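Local coordinates for protein tryparedoxin II (Crithidia fasciculata, PDB 1I5G) that probably shuttles reducing equivalents from trypanothione to peroxidases as a thioredoxin-like dithiol carrier, and binds glutathionylspermidine, at residues 21-24 with 25-28. The protein carries 1 engineered substitution. Residues are numbered along the deposited sequence; the frame is centred on the assembly and turned at random.
Sequences IALP and SLAG
The carbonyl oxygen of A22 is gripped twice by S25, once through the backbone and once through the hydroxyl, and so illustrates how a chain leaving a strand can settle its polar groups within a few residues. S25 OG gives its proton to A22 O at 2.7 Å and meets the carbonyl almost head-on, with a C=O...OG angle of 165°. S25 N donates to the same oxygen over 3.2 Å, from well above the carbonyl plane. The side chain can fold back in this way because chi1 of 61° sets the hydroxyl between the backbone N and the carbonyl carbon of S25. Beside this bond OG rests against the CG2 methyl of I21, 3.6 Å away.

Two further i+3 to i bonds follow: L26 N to L23 O at 2.9 Å, then A27 N to P24 O at 3.1 Å. Spacing of this kind is that of a short 3-10 helix, here at 23-26, which links the edge strand 18-22 of the thioredoxin-like sheet to the loop leading into strand 30-36. P24 lies in its first turn, where a ring nitrogen without a hydrogen costs the helix no bond.

Facing inward, L23 and L26 cross at a slant, CD2 of L23 lying 4.1 Å from CD1 of L26. L23 also touches K4 and F7, and L26 touches L3, so the buried side of the 3-10 segment sits against the N-terminal segment. Before the 3-10 segment, I21 pairs through its backbone with V13 of strand 12-15, and its carbonyl oxygen accepts from N12 ND2. Beyond it, the G28 N-H is taken up by D118 OD1.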
loop_
_atom_site.group_PDB
_atom_site.type_symbol
_atom_site.label_atom_id
_atom_site.label_comp_id
_atom_site.label_asym_id
_atom_site.label_seq_id
_atom_site.Cartn_x
_atom_site.Cartn_y
_atom_site.Cartn_z
ATOM N N ILE A 21 -7.880 -12.728 -0.902
ATOM C CA ILE A 21 -8.111 -11.735 0.147
ATOM C C ILE A 21 -9.235 -10.866 -0.304
ATOM O O ILE A 21 -9.276 -10.339 -1.405
ATOM C CB ILE A 21 -6.823 -10.982 0.464
ATOM C CG1 ILE A 21 -5.636 -11.875 0.804
ATOM C CG2 ILE A 21 -7.084 -9.962 1.565
ATOM C CD1 ILE A 21 -5.878 -12.843 1.959
ATOM N N ALA A 22 -10.211 -10.721 0.590
ATOM C CA ALA A 22 -11.291 -9.798 0.346
ATOM C C ALA A 22 -11.297 -8.562 1.266
ATOM O O ALA A 22 -10.696 -8.534 2.339
ATOM C CB ALA A 22 -12.601 -10.590 0.490
ATOM N N LEU A 23 -11.969 -7.522 0.852
ATOM C CA LEU A 23 -12.018 -6.301 1.642
ATOM C C LEU A 23 -12.484 -6.364 3.083
ATOM O O LEU A 23 -11.950 -5.583 3.860
ATOM C CB LEU A 23 -12.833 -5.239 0.897
ATOM C CG LEU A 23 -12.285 -4.809 -0.467
ATOM C CD1 LEU A 23 -13.074 -3.643 -1.032
ATOM C CD2 LEU A 23 -10.812 -4.429 -0.419
ATOM N N PRO A 24 -13.436 -7.206 3.476
ATOM C CA PRO A 24 -13.766 -7.245 4.906
ATOM C C PRO A 24 -12.655 -7.578 5.886
ATOM O O PRO A 24 -12.821 -7.248 7.058
ATOM C CB PRO A 24 -14.818 -8.363 4.957
ATOM C CG PRO A 24 -15.524 -8.208 3.639
ATOM C CD PRO A 24 -14.308 -8.107 2.702
ATOM N N SER A 25 -11.585 -8.195 5.400
ATOM C CA SER A 25 -10.469 -8.535 6.263
ATOM C C SER A 25 -9.644 -7.303 6.621
ATOM O O SER A 25 -8.709 -7.404 7.434
ATOM C CB SER A 25 -9.554 -9.569 5.603
ATOM O OG SER A 25 -9.045 -9.010 4.400
ATOM N N LEU A 26 -10.015 -6.177 6.002
ATOM C CA LEU A 26 -9.361 -4.930 6.328
ATOM C C LEU A 26 -10.209 -4.072 7.258
ATOM O O LEU A 26 -9.720 -3.032 7.660
ATOM C CB LEU A 26 -9.045 -4.149 5.043
ATOM C CG LEU A 26 -8.263 -4.946 4.000
ATOM C CD1 LEU A 26 -8.095 -4.196 2.673
ATOM C CD2 LEU A 26 -6.975 -5.293 4.610
ATOM N N ALA A 27 -11.415 -4.507 7.595
ATOM C CA ALA A 27 -12.256 -3.777 8.534
ATOM C C ALA A 27 -11.489 -3.416 9.791
ATOM O O ALA A 27 -10.723 -4.166 10.373
ATOM C CB ALA A 27 -13.488 -4.579 8.894
ATOM N N GLY A 28 -11.728 -2.175 10.220
ATOM C CA GLY A 28 -11.117 -1.653 11.429
ATOM C C GLY A 28 -9.666 -1.207 11.377
ATOM O O GLY A 28 -9.153 -0.688 12.346
#